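Local structure of glucose-6-phosphate isomerase (Chlamydia trachomatis D/UW-3/CX, 6OTU) at residues T332-Y338 and V399-G405; L142-R146 and G282-Y287; N357-R363 and W487-D493; T111-R116 and L294-A299. The protein catalyses the reversible isomerization of glucose-6-phosphate to fructose-6-phosphate. All blocks are in the same frame, centred on the assembly; numbering follows the deposited sequence.

Contact 1. Residues T332-Y338 and V399-G405; sequences TTAVIPY and VPVEFIG
Ala334 and Ile336 pair with the 399-405 segment as neighbours in a parallel sheet: the axes of strands 332-337 and 401-405 approach to 4.5 Å and their directions differ by 16°. Five backbone hydrogen bonds join them, passing from Pro400 O to Ala334 N, from Ala334 O to Glu402 N, and onward through Ile336 and Ile404 to Tyr338 N. Each of Ala334 and Ile336 bonds through both its N and its O, as expected of parallel strands, and CA-H...O contacts such as Val401 CA to Ala334 O (3.3 Å) fill in between.

Apolar contacts divide between two faces. On one, Ile336 CG1 meets Val401 CG1 at 3.8 Å, and Phe403 runs alongside Ile336, its CD1 3.9 Å from Ile336 CB. Val401 CG1, set opposite the main-chain nitrogen by chi1 of 163°, lies over the centre of the Phe403 ring, while Tyr338 CE1 reaches Phe403 CD1 at 3.7 Å with the ring planes inclined by 62°. The other face carries Val335 CG1 against Ile404 CD1 (4.0 Å).

The Glu402 carboxylate passes Val335 CG2 to a salt bridge with Lys479 and a hydrogen bond from Tyr476, and Tyr338 OH bonds to Gln385.

Within the mixed sheet of this alpha/beta domain, consistent with the SIS fold, strand 375-377 flanks 332-337 and strand 456-461 flanks 401-406, while helices 389-394 and 422-439 pack on the Phe403 face.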
loop_
_atom_site.group_PDB
_atom_site.type_symbol
_atom_site.label_atom_id
_atom_site.label_comp_id
_atom_site.label_asym_id
_atom_site.label_seq_id
_atom_site.Cartn_x
_atom_site.Cartn_y
_atom_site.Cartn_z
ATOM N N THR A 332 -12.630 -6.875 1.887
ATOM C CA THR A 332 -11.700 -5.820 1.497
ATOM C C THR A 332 -12.299 -4.981 0.377
ATOM O O THR A 332 -13.314 -5.341 -0.214
ATOM C CB THR A 332 -10.322 -6.348 1.032
ATOM O OG1 THR A 332 -10.397 -6.822 -0.325
ATOM C CG2 THR A 332 -9.783 -7.443 1.946
ATOM N N THR A 333 -11.649 -3.838 0.118
ATOM C CA THR A 333 -11.892 -2.967 -1.027
ATOM C C THR A 333 -10.544 -2.467 -1.520
ATOM O O THR A 333 -9.759 -1.931 -0.730
ATOM C CB THR A 333 -12.777 -1.747 -0.683
ATOM O OG1 THR A 333 -14.009 -2.172 -0.105
ATOM C CG2 THR A 333 -13.103 -0.962 -1.943
ATOM N N ALA A 334 -10.297 -2.615 -2.822
ATOM C CA ALA A 334 -9.118 -2.068 -3.487
ATOM C C ALA A 334 -9.466 -0.746 -4.163
ATOM O O ALA A 334 -10.365 -0.693 -5.018
ATOM C CB ALA A 334 -8.571 -3.043 -4.528
ATOM N N VAL A 335 -8.737 0.303 -3.815
ATOM C CA VAL A 335 -8.860 1.600 -4.472
ATOM C C VAL A 335 -7.738 1.710 -5.501
ATOM O O VAL A 335 -6.556 1.635 -5.149
ATOM C CB VAL A 335 -8.813 2.753 -3.453
ATOM C CG1 VAL A 335 -9.193 4.064 -4.112
ATOM C CG2 VAL A 335 -9.744 2.461 -2.250
ATOM N N ILE A 336 -8.102 1.886 -6.771
ATOM C CA ILE A 336 -7.141 1.783 -7.872
ATOM C C ILE A 336 -7.113 3.074 -8.683
ATOM O O ILE A 336 -7.876 3.211 -9.648
ATOM C CB ILE A 336 -7.470 0.587 -8.788
ATOM C CG1 ILE A 336 -7.552 -0.721 -7.982
ATOM C CG2 ILE A 336 -6.466 0.483 -9.933
ATOM C CD1 ILE A 336 -6.234 -1.134 -7.299
ATOM N N PRO A 337 -6.270 4.046 -8.338
ATOM C CA PRO A 337 -6.218 5.295 -9.133
ATOM C C PRO A 337 -5.347 5.139 -10.386
ATOM O O PRO A 337 -4.195 4.696 -10.318
ATOM C CB PRO A 337 -5.629 6.329 -8.153
ATOM C CG PRO A 337 -5.420 5.556 -6.783
ATOM C CD PRO A 337 -5.431 4.092 -7.122
ATOM N N TYR A 338 -5.913 5.485 -11.545
ATOM C CA TYR A 338 -5.147 5.523 -12.798
ATOM C C TYR A 338 -4.568 6.925 -12.950
ATOM O O TYR A 338 -4.950 7.710 -13.815
ATOM C CB TYR A 338 -6.012 5.124 -13.992
ATOM C CG TYR A 338 -6.104 3.613 -14.167
ATOM C CD1 TYR A 338 -6.685 2.829 -13.177
ATOM C CD2 TYR A 338 -5.588 2.970 -15.303
ATOM C CE1 TYR A 338 -6.771 1.468 -13.305
ATOM C CE2 TYR A 338 -5.663 1.583 -15.436
ATOM C CZ TYR A 338 -6.260 0.835 -14.428
ATOM O OH TYR A 338 -6.354 -0.548 -14.503
ATOM N N VAL A 399 -12.458 -9.425 -4.697
ATOM C CA VAL A 399 -12.043 -8.121 -4.187
ATOM C C VAL A 399 -12.791 -7.041 -4.960
ATOM O O VAL A 399 -12.532 -6.841 -6.157
ATOM C CB VAL A 399 -10.524 -7.916 -4.318
ATOM C CG1 VAL A 399 -10.148 -6.526 -3.812
ATOM C CG2 VAL A 399 -9.760 -9.003 -3.573
ATOM N N PRO A 400 -13.739 -6.350 -4.331
ATOM C CA PRO A 400 -14.382 -5.190 -4.984
ATOM C C PRO A 400 -13.391 -4.049 -5.214
ATOM O O PRO A 400 -12.551 -3.754 -4.361
ATOM C CB PRO A 400 -15.471 -4.770 -3.984
ATOM C CG PRO A 400 -15.597 -5.963 -3.014
ATOM C CD PRO A 400 -14.283 -6.658 -2.999
ATOM N N VAL A 401 -13.502 -3.393 -6.370
ATOM C CA VAL A 401 -12.549 -2.366 -6.782
ATOM C C VAL A 401 -13.264 -1.030 -6.951
ATOM O O VAL A 401 -14.377 -0.966 -7.482
ATOM C CB VAL A 401 -11.818 -2.748 -8.092
ATOM C CG1 VAL A 401 -11.150 -1.526 -8.739
ATOM C CG2 VAL A 401 -10.785 -3.799 -7.831
ATOM N N GLU A 402 -12.601 0.032 -6.519
ATOM C CA GLU A 402 -12.971 1.407 -6.810
ATOM C C GLU A 402 -11.909 1.985 -7.746
ATOM O O GLU A 402 -10.802 2.316 -7.314
ATOM C CB GLU A 402 -13.097 2.222 -5.521
ATOM C CG GLU A 402 -14.199 1.716 -4.573
ATOM C CD GLU A 402 -14.278 2.491 -3.257
ATOM O OE1 GLU A 402 -13.259 3.053 -2.802
ATOM O OE2 GLU A 402 -15.377 2.542 -2.673
ATOM N N PHE A 403 -12.249 2.106 -9.028
ATOM C CA PHE A 403 -11.343 2.705 -10.004
ATOM C C PHE A 403 -11.461 4.215 -9.957
ATOM O O PHE A 403 -12.571 4.760 -9.901
ATOM C CB PHE A 403 -11.671 2.242 -11.433
ATOM C CG PHE A 403 -11.296 0.826 -11.721
ATOM C CD1 PHE A 403 -9.959 0.448 -11.800
ATOM C CD2 PHE A 403 -12.276 -0.142 -11.891
ATOM C CE1 PHE A 403 -9.603 -0.875 -12.056
ATOM C CE2 PHE A 403 -11.929 -1.467 -12.165
ATOM C CZ PHE A 403 -10.586 -1.832 -12.247
ATOM N N ILE A 404 -10.323 4.898 -10.028
ATOM C CA ILE A 404 -10.322 6.351 -10.141
ATOM C C ILE A 404 -9.504 6.745 -11.357
ATOM O O ILE A 404 -8.344 6.341 -11.478
ATOM C CB ILE A 404 -9.763 7.031 -8.877
ATOM C CG1 ILE A 404 -10.444 6.459 -7.631
ATOM C CG2 ILE A 404 -9.924 8.548 -8.995
ATOM C CD1 ILE A 404 -10.159 7.219 -6.339
ATOM N N GLY A 405 -10.091 7.564 -12.235
ATOM C CA GLY A 405 -9.409 7.957 -13.449
ATOM C C GLY A 405 -9.744 9.355 -13.925
ATOM O O GLY A 405 -10.655 10.027 -13.419
#

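Contact 2. Residues L142-R146 and G282-Y287; sequences LYIAR and GFAFGY
The guanidinium of Arg146 lies with one face on Gly286, whose CA sits 3.6 Å above the plane, over its centre, while its edge is turned to the carbonyls of Phe283 and Ala284. NH1 makes a nearly straight hydrogen bond to Phe283 O (3.0 Å, 173° at the hydrogen); the oxygen lies in the guanidinium plane, although the donor stands well out of the carbonyl plane. Bends at chi2 and chi3 turn the arginine chain across to the end of helix 275-285. The Phe283 ring stands almost perpendicular to the guanidinium, at 88°, and receives Ala145 O at its edge, 3.6 Å from CE1.

Beside this polar patch, Leu142 straddles the backbone of the second helix. Its CD1 lies 3.5 Å from Gly282 CA and its CD2 meets Phe283 N at 3.6 Å. CD1 also reaches Tyr287 CB (4.1 Å), near the edge of that ring.

Gly286 leaves the helix with positive phi and is at once the N-cap of helix 287-303. Its backbone angles by themselves call for glycine, and the bare CA also lets the guanidinium lie against it. The arginine's positive charge probably interacts favourably with the negative end of the helix dipole.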
loop_
_atom_site.group_PDB
_atom_site.type_symbol
_atom_site.label_atom_id
_atom_site.label_comp_id
_atom_site.label_asym_id
_atom_site.label_seq_id
_atom_site.Cartn_x
_atom_site.Cartn_y
_atom_site.Cartn_z
ATOM N N LEU A 142 2.464 33.478 3.951
ATOM C CA LEU A 142 3.056 32.862 2.763
ATOM C C LEU A 142 3.721 33.887 1.852
ATOM O O LEU A 142 4.701 33.558 1.179
ATOM C CB LEU A 142 1.995 32.089 1.983
ATOM C CG LEU A 142 1.342 30.887 2.666
ATOM C CD1 LEU A 142 0.241 30.331 1.766
ATOM C CD2 LEU A 142 2.376 29.799 3.017
ATOM N N TYR A 143 3.186 35.112 1.799
ATOM C CA TYR A 143 3.822 36.188 1.041
ATOM C C TYR A 143 5.291 36.340 1.432
ATOM O O TYR A 143 6.154 36.557 0.575
ATOM C CB TYR A 143 3.038 37.491 1.269
ATOM C CG TYR A 143 3.486 38.719 0.486
ATOM C CD1 TYR A 143 4.674 39.378 0.794
ATOM C CD2 TYR A 143 2.698 39.244 -0.539
ATOM C CE1 TYR A 143 5.082 40.508 0.089
ATOM C CE2 TYR A 143 3.099 40.381 -1.250
ATOM C CZ TYR A 143 4.293 41.003 -0.928
ATOM O OH TYR A 143 4.710 42.119 -1.615
ATOM N N ILE A 144 5.593 36.205 2.724
ATOM C CA ILE A 144 6.968 36.332 3.200
ATOM C C ILE A 144 7.716 35.011 3.057
ATOM O O ILE A 144 8.840 34.971 2.545
ATOM C CB ILE A 144 6.978 36.829 4.659
ATOM C CG1 ILE A 144 6.359 38.225 4.751
ATOM C CG2 ILE A 144 8.397 36.811 5.241
ATOM C CD1 ILE A 144 5.628 38.489 6.054
ATOM N N ALA A 145 7.092 33.912 3.491
ATOM C CA ALA A 145 7.793 32.634 3.602
ATOM C C ALA A 145 8.182 32.078 2.239
ATOM O O ALA A 145 9.278 31.528 2.076
ATOM C CB ALA A 145 6.926 31.635 4.360
ATOM N N ARG A 146 7.301 32.197 1.249
ATOM C CA ARG A 146 7.652 31.743 -0.091
ATOM C C ARG A 146 8.763 32.584 -0.713
ATOM O O ARG A 146 9.369 32.152 -1.701
ATOM C CB ARG A 146 6.410 31.748 -0.981
ATOM C CG ARG A 146 5.239 31.013 -0.344
ATOM C CD ARG A 146 4.431 30.240 -1.332
ATOM N NE ARG A 146 4.181 30.973 -2.560
ATOM C CZ ARG A 146 4.165 30.400 -3.761
ATOM N NH1 ARG A 146 4.394 29.098 -3.874
ATOM N NH2 ARG A 146 3.924 31.124 -4.847
ATOM N N GLY A 282 -0.076 25.585 0.906
ATOM C CA GLY A 282 0.074 26.997 0.587
ATOM C C GLY A 282 1.497 27.381 0.215
ATOM O O GLY A 282 1.715 28.154 -0.720
ATOM N N PHE A 283 2.484 26.833 0.928
ATOM C CA PHE A 283 3.879 27.136 0.617
ATOM C C PHE A 283 4.285 26.553 -0.732
ATOM O O PHE A 283 4.950 27.224 -1.533
ATOM C CB PHE A 283 4.781 26.607 1.733
ATOM C CG PHE A 283 6.250 26.788 1.478
ATOM C CD1 PHE A 283 6.894 27.963 1.839
ATOM C CD2 PHE A 283 7.003 25.772 0.903
ATOM C CE1 PHE A 283 8.260 28.127 1.614
ATOM C CE2 PHE A 283 8.361 25.931 0.682
ATOM C CZ PHE A 283 8.991 27.111 1.038
ATOM N N ALA A 284 3.905 25.301 -0.995
ATOM C CA ALA A 284 4.265 24.664 -2.256
ATOM C C ALA A 284 3.694 25.431 -3.436
ATOM O O ALA A 284 4.429 25.841 -4.338
ATOM C CB ALA A 284 3.775 23.211 -2.280
ATOM N N PHE A 285 2.385 25.655 -3.433
ATOM C CA PHE A 285 1.678 26.087 -4.626
ATOM C C PHE A 285 1.080 27.480 -4.531
ATOM O O PHE A 285 0.435 27.916 -5.493
ATOM C CB PHE A 285 0.574 25.073 -4.959
ATOM C CG PHE A 285 1.016 23.637 -4.824
ATOM C CD1 PHE A 285 2.011 23.127 -5.644
ATOM C CD2 PHE A 285 0.440 22.796 -3.885
ATOM C CE1 PHE A 285 2.423 21.813 -5.524
ATOM C CE2 PHE A 285 0.844 21.477 -3.773
ATOM C CZ PHE A 285 1.837 20.989 -4.594
ATOM N N GLY A 286 1.260 28.186 -3.416
ATOM C CA GLY A 286 0.668 29.513 -3.247
ATOM C C GLY A 286 -0.731 29.459 -2.662
ATOM O O GLY A 286 -1.461 28.475 -2.804
ATOM N N TYR A 287 -1.116 30.564 -2.002
ATOM C CA TYR A 287 -2.374 30.630 -1.254
ATOM C C TYR A 287 -3.586 30.261 -2.107
ATOM O O TYR A 287 -4.422 29.443 -1.698
ATOM C CB TYR A 287 -2.557 32.034 -0.678
ATOM C CG TYR A 287 -3.825 32.232 0.127
ATOM C CD1 TYR A 287 -3.957 31.676 1.384
ATOM C CD2 TYR A 287 -4.880 33.002 -0.361
ATOM C CE1 TYR A 287 -5.108 31.871 2.138
ATOM C CE2 TYR A 287 -6.039 33.202 0.387
ATOM C CZ TYR A 287 -6.143 32.628 1.639
ATOM O OH TYR A 287 -7.277 32.798 2.408
#

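Contact 3. Residues N357-R363 and W487-D493; sequences NGKSISR and WGINSFD
Lys359 NZ is held by three oxygens of the 487-493 loop, with Ser356 O as a fourth acceptor. NZ donates to Asn490 O (2.7 Å), nearly in line with that carbonyl, to Asp493 O (2.9 Å) from well above the carbonyl plane, and to Asp493 OD1 in a salt bridge of 3.2 Å. Bends at chi2 and chi4 curl the chain there. An Asx turn, Asn490 OD1 accepting from Phe492 N, shapes the loop that offers these carbonyls.

Asn357 stands at about a right angle to Trp487, amide and indole planes 86° apart, with CB at the indole edge, 3.7 Å from CZ3. Its OD1 accepts from Ser491 OG at 2.7 Å in the carbonyl plane. Ile489 CD1 lies 3.5 Å from Asn357 OD1 and packs obliquely against Lys359.

Arg363 N bonds to Gly488 O (2.9 Å), Arg363 CG rests near Ile489 O, and Arg363 NH1 is hydrogen-bonded to Gln83. A water bridges Ile361 O to Asn490 N.

Asp493 OD2 bonds to Asn447 of the second subunit, tying the lysine to the dimer interface. The buried ammonium is probably stabilised in its charged form, holding together two loops next to the substrate pocket.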
loop_
_atom_site.group_PDB
_atom_site.type_symbol
_atom_site.label_atom_id
_atom_site.label_comp_id
_atom_site.label_asym_id
_atom_site.label_seq_id
_atom_site.Cartn_x
_atom_site.Cartn_y
_atom_site.Cartn_z
ATOM N N ASN A 357 -13.673 3.528 10.902
ATOM C CA ASN A 357 -14.725 2.531 10.983
ATOM C C ASN A 357 -14.207 1.174 11.423
ATOM O O ASN A 357 -14.972 0.201 11.433
ATOM C CB ASN A 357 -15.471 2.470 9.644
ATOM C CG ASN A 357 -16.210 3.776 9.361
ATOM O OD1 ASN A 357 -16.611 4.463 10.303
ATOM N ND2 ASN A 357 -16.381 4.137 8.082
ATOM N N GLY A 358 -12.946 1.093 11.848
ATOM C CA GLY A 358 -12.446 -0.142 12.425
ATOM C C GLY A 358 -12.896 -0.295 13.862
ATOM O O GLY A 358 -12.088 -0.211 14.787
ATOM N N LYS A 359 -14.193 -0.508 14.060
ATOM C CA LYS A 359 -14.805 -0.465 15.381
ATOM C C LYS A 359 -15.691 -1.683 15.561
ATOM O O LYS A 359 -16.138 -2.294 14.585
ATOM C CB LYS A 359 -15.636 0.803 15.572
ATOM C CG LYS A 359 -14.888 2.084 15.251
ATOM C CD LYS A 359 -13.858 2.391 16.343
ATOM C CE LYS A 359 -12.924 3.511 15.923
ATOM N NZ LYS A 359 -13.665 4.760 15.634
ATOM N N SER A 360 -15.934 -2.043 16.821
ATOM C CA SER A 360 -16.762 -3.215 17.076
ATOM C C SER A 360 -17.696 -2.991 18.262
ATOM O O SER A 360 -18.114 -3.952 18.910
ATOM C CB SER A 360 -15.899 -4.464 17.286
ATOM O OG SER A 360 -14.827 -4.178 18.152
ATOM N N ILE A 361 -18.037 -1.728 18.544
ATOM C CA ILE A 361 -19.110 -1.356 19.462
ATOM C C ILE A 361 -19.899 -0.205 18.843
ATOM O O ILE A 361 -19.352 0.612 18.094
ATOM C CB ILE A 361 -18.587 -0.952 20.861
ATOM C CG1 ILE A 361 -17.562 0.168 20.735
ATOM C CG2 ILE A 361 -18.021 -2.146 21.597
ATOM C CD1 ILE A 361 -18.089 1.477 21.216
ATOM N N SER A 362 -21.196 -0.145 19.172
ATOM C CA SER A 362 -22.114 0.884 18.686
ATOM C C SER A 362 -21.978 2.179 19.493
ATOM O O SER A 362 -21.432 2.200 20.601
ATOM C CB SER A 362 -23.563 0.395 18.780
ATOM O OG SER A 362 -24.022 0.369 20.129
ATOM N N ARG A 363 -22.526 3.271 18.939
ATOM C CA ARG A 363 -22.578 4.538 19.673
ATOM C C ARG A 363 -23.365 4.414 20.970
ATOM O O ARG A 363 -23.259 5.294 21.830
ATOM C CB ARG A 363 -23.186 5.647 18.810
ATOM C CG ARG A 363 -22.269 6.145 17.689
ATOM C CD ARG A 363 -22.972 7.121 16.729
ATOM N NE ARG A 363 -24.144 6.532 16.077
ATOM C CZ ARG A 363 -24.846 7.118 15.111
ATOM N NH1 ARG A 363 -24.494 8.318 14.670
ATOM N NH2 ARG A 363 -25.902 6.504 14.583
ATOM N N TRP A 487 -23.810 1.863 9.920
ATOM C CA TRP A 487 -23.453 0.873 10.937
ATOM C C TRP A 487 -23.852 1.302 12.350
ATOM O O TRP A 487 -24.069 0.443 13.213
ATOM C CB TRP A 487 -21.951 0.596 10.877
ATOM C CG TRP A 487 -21.587 -0.170 9.652
ATOM C CD1 TRP A 487 -22.339 -1.137 9.048
ATOM C CD2 TRP A 487 -20.413 -0.017 8.851
ATOM N NE1 TRP A 487 -21.702 -1.608 7.934
ATOM C CE2 TRP A 487 -20.517 -0.941 7.784
ATOM C CE3 TRP A 487 -19.273 0.794 8.939
ATOM C CZ2 TRP A 487 -19.524 -1.077 6.810
ATOM C CZ3 TRP A 487 -18.295 0.668 7.974
ATOM C CH2 TRP A 487 -18.425 -0.263 6.918
ATOM N N GLY A 488 -23.960 2.607 12.609
ATOM C CA GLY A 488 -24.250 3.071 13.954
ATOM C C GLY A 488 -23.067 3.046 14.900
ATOM O O GLY A 488 -23.255 2.892 16.108
ATOM N N ILE A 489 -21.854 3.198 14.385
ATOM C CA ILE A 489 -20.653 3.195 15.192
ATOM C C ILE A 489 -20.156 4.628 15.322
ATOM O O ILE A 489 -20.655 5.540 14.670
ATOM C CB ILE A 489 -19.560 2.278 14.582
ATOM C CG1 ILE A 489 -19.185 2.800 13.189
ATOM C CG2 ILE A 489 -20.052 0.857 14.510
ATOM C CD1 ILE A 489 -17.996 2.110 12.535
ATOM N N ASN A 490 -19.155 4.839 16.178
ATOM C CA ASN A 490 -18.535 6.158 16.311
ATOM C C ASN A 490 -17.321 6.206 15.389
ATOM O O ASN A 490 -16.259 5.644 15.693
ATOM C CB ASN A 490 -18.168 6.463 17.760
ATOM C CG ASN A 490 -17.476 7.828 17.920
ATOM O OD1 ASN A 490 -17.415 8.617 16.976
ATOM N ND2 ASN A 490 -16.942 8.099 19.124
ATOM N N SER A 491 -17.481 6.887 14.253
ATOM C CA SER A 491 -16.402 6.979 13.277
ATOM C C SER A 491 -15.279 7.918 13.703
ATOM O O SER A 491 -14.287 8.005 12.983
ATOM C CB SER A 491 -16.944 7.462 11.924
ATOM O OG SER A 491 -17.936 6.602 11.389
ATOM N N PHE A 492 -15.397 8.647 14.813
ATOM C CA PHE A 492 -14.569 9.829 14.981
ATOM C C PHE A 492 -13.647 9.788 16.187
ATOM O O PHE A 492 -12.967 10.787 16.451
ATOM C CB PHE A 492 -15.464 11.082 15.020
ATOM C CG PHE A 492 -16.414 11.158 13.857
ATOM C CD1 PHE A 492 -15.933 11.379 12.560
ATOM C CD2 PHE A 492 -17.778 10.954 14.041
ATOM C CE1 PHE A 492 -16.804 11.425 11.469
ATOM C CE2 PHE A 492 -18.660 10.987 12.951
ATOM C CZ PHE A 492 -18.174 11.222 11.663
ATOM N N ASP A 493 -13.571 8.674 16.908
ATOM C CA ASP A 493 -12.507 8.489 17.889
ATOM C C ASP A 493 -11.600 7.337 17.450
ATOM O O ASP A 493 -11.730 6.788 16.345
ATOM C CB ASP A 493 -13.084 8.292 19.305
ATOM C CG ASP A 493 -13.969 7.063 19.422
ATOM O OD1 ASP A 493 -14.218 6.389 18.384
ATOM O OD2 ASP A 493 -14.421 6.787 20.563
HETATM O O HOH W 1 -17.861 2.834 17.591
HETATM O O HOH W 2 -26.085 3.813 16.911
#

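Contact 4. Residues T111-R116 and L294-A299; sequences TRAWVR and LQGAAA
Helix 287-303 presents Leu294, Gln295 and three alanines (297-299), against which the short helix 110-113 and the turn after it are packed. Arg112 is buried: CB lies over Leu294 O, and Ala297 CB lies over one face of the guanidinium, toward its rim, 3.7 Å from Arg112 NE. The charge is answered by two salt bridges, Asp301 to NE and Glu477 to NH2.

A type I beta turn from Ala113 to Arg116 presents the next side chains to the helix. In Val115, chi1 of -52° sets CG1 beside the backbone N and turns CG2 to the helix, where it fits between Gln295 CG (3.7 Å) and Ala298 CB (3.8 Å). Leu294 CD1 meets Trp114 CZ2 at 3.9 Å, and the indole rests one face on Val115 CG1.

Arg116, bent at chi3, lies against the helix, CD 3.6 Å from Ala298 CB and NH2 3.5 Å from Ala299 CB, with a water joining that nitrogen to Gln295 O.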
loop_
_atom_site.group_PDB
_atom_site.type_symbol
_atom_site.label_atom_id
_atom_site.label_comp_id
_atom_site.label_asym_id
_atom_site.label_seq_id
_atom_site.Cartn_x
_atom_site.Cartn_y
_atom_site.Cartn_z
ATOM N N THR A 111 -14.093 23.723 8.466
ATOM C CA THR A 111 -12.814 24.337 8.106
ATOM C C THR A 111 -12.771 24.825 6.663
ATOM O O THR A 111 -11.867 25.597 6.317
ATOM C CB THR A 111 -11.645 23.375 8.336
ATOM O OG1 THR A 111 -11.751 22.253 7.454
ATOM C CG2 THR A 111 -11.634 22.891 9.765
ATOM N N ARG A 112 -13.718 24.394 5.812
ATOM C CA ARG A 112 -13.847 24.934 4.463
ATOM C C ARG A 112 -15.216 25.540 4.174
ATOM O O ARG A 112 -15.389 26.150 3.109
ATOM C CB ARG A 112 -13.533 23.851 3.406
ATOM C CG ARG A 112 -14.467 22.615 3.399
ATOM C CD ARG A 112 -13.904 21.468 4.267
ATOM N NE ARG A 112 -14.551 20.186 3.981
ATOM C CZ ARG A 112 -14.041 18.987 4.272
ATOM N NH1 ARG A 112 -12.861 18.866 4.886
ATOM N NH2 ARG A 112 -14.729 17.891 3.964
ATOM N N ALA A 113 -16.187 25.396 5.084
ATOM C CA ALA A 113 -17.535 25.906 4.833
ATOM C C ALA A 113 -17.535 27.406 4.537
ATOM O O ALA A 113 -18.425 27.902 3.833
ATOM C CB ALA A 113 -18.443 25.584 6.028
ATOM N N TRP A 114 -16.537 28.139 5.038
ATOM C CA TRP A 114 -16.547 29.592 4.926
ATOM C C TRP A 114 -16.266 30.092 3.517
ATOM O O TRP A 114 -16.415 31.295 3.288
ATOM C CB TRP A 114 -15.531 30.214 5.878
ATOM C CG TRP A 114 -14.112 29.843 5.564
ATOM C CD1 TRP A 114 -13.423 28.752 6.035
ATOM C CD2 TRP A 114 -13.201 30.559 4.716
ATOM N NE1 TRP A 114 -12.148 28.740 5.516
ATOM C CE2 TRP A 114 -11.979 29.842 4.716
ATOM C CE3 TRP A 114 -13.292 31.736 3.964
ATOM C CZ2 TRP A 114 -10.859 30.266 3.983
ATOM C CZ3 TRP A 114 -12.173 32.158 3.230
ATOM C CH2 TRP A 114 -10.978 31.423 3.253
ATOM N N VAL A 115 -15.857 29.228 2.577
ATOM C CA VAL A 115 -15.617 29.720 1.223
ATOM C C VAL A 115 -16.887 29.795 0.392
ATOM O O VAL A 115 -16.845 30.313 -0.731
ATOM C CB VAL A 115 -14.592 28.892 0.428
ATOM C CG1 VAL A 115 -13.328 28.731 1.221
ATOM C CG2 VAL A 115 -15.186 27.559 0.036
ATOM N N ARG A 116 -18.011 29.292 0.898
ATOM C CA ARG A 116 -19.304 29.494 0.260
ATOM C C ARG A 116 -20.319 29.841 1.334
ATOM O O ARG A 116 -20.319 29.237 2.409
ATOM C CB ARG A 116 -19.763 28.258 -0.535
ATOM C CG ARG A 116 -19.605 26.925 0.185
ATOM C CD ARG A 116 -19.674 25.764 -0.809
ATOM N NE ARG A 116 -21.012 25.582 -1.375
ATOM C CZ ARG A 116 -21.261 25.085 -2.585
ATOM N NH1 ARG A 116 -22.513 24.952 -3.002
ATOM N NH2 ARG A 116 -20.261 24.725 -3.380
ATOM N N LEU A 294 -9.946 24.128 -1.045
ATOM C CA LEU A 294 -11.051 24.258 -0.094
ATOM C C LEU A 294 -12.397 24.351 -0.808
ATOM O O LEU A 294 -13.384 23.761 -0.350
ATOM C CB LEU A 294 -10.863 25.485 0.816
ATOM C CG LEU A 294 -9.708 25.547 1.825
ATOM C CD1 LEU A 294 -9.861 26.710 2.843
ATOM C CD2 LEU A 294 -9.487 24.196 2.534
ATOM N N GLN A 295 -12.468 25.106 -1.912
ATOM C CA GLN A 295 -13.737 25.216 -2.629
ATOM C C GLN A 295 -14.196 23.859 -3.154
ATOM O O GLN A 295 -15.392 23.549 -3.121
ATOM C CB GLN A 295 -13.616 26.231 -3.764
ATOM C CG GLN A 295 -13.452 27.660 -3.253
ATOM C CD GLN A 295 -13.105 28.651 -4.354
ATOM O OE1 GLN A 295 -12.294 28.368 -5.241
ATOM N NE2 GLN A 295 -13.720 29.827 -4.297
ATOM N N GLY A 296 -13.258 23.013 -3.599
ATOM C CA GLY A 296 -13.642 21.686 -4.068
ATOM C C GLY A 296 -14.230 20.822 -2.967
ATOM O O GLY A 296 -15.229 20.129 -3.169
ATOM N N ALA A 297 -13.623 20.857 -1.785
ATOM C CA ALA A 297 -14.176 20.137 -0.645
ATOM C C ALA A 297 -15.537 20.707 -0.224
ATOM O O ALA A 297 -16.511 19.961 -0.049
ATOM C CB ALA A 297 -13.176 20.174 0.507
ATOM N N ALA A 298 -15.638 22.028 -0.074
ATOM C CA ALA A 298 -16.914 22.607 0.354
ATOM C C ALA A 298 -18.049 22.268 -0.610
ATOM O O ALA A 298 -19.200 22.092 -0.187
ATOM C CB ALA A 298 -16.780 24.118 0.497
ATOM N N ALA A 299 -17.744 22.156 -1.904
ATOM C CA ALA A 299 -18.782 21.829 -2.873
ATOM C C ALA A 299 -19.329 20.420 -2.648
ATOM O O ALA A 299 -20.523 20.179 -2.852
ATOM C CB ALA A 299 -18.238 21.991 -4.292
HETATM O O HOH W 3 -17.517 25.689 -3.094
#

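Overall arrangement
Contacts 2 and 4 adjoin: helices 275-285 and 287-303 are consecutive, and Tyr287 OH lies 4.0 Å from Trp114 CH2. Contact 3 approaches contact 1 to about 9 Å and contact 4 to about 10 Å between nearest atoms, and both 1 and 3 reach the second subunit. Contacts 2 and 3 lie 38 Å apart between centres. Contact 3 is nearest the chemistry: the Lys359 side chain is about 6 Å from that of the proton donor Glu355, and the side chain of Asp493 about 8 Å from bound glucose-6-phosphate. The side chains of Tyr338 and active-site His386 are about 8 Å apart, whereas contacts 2 and 4 lie away from the active site.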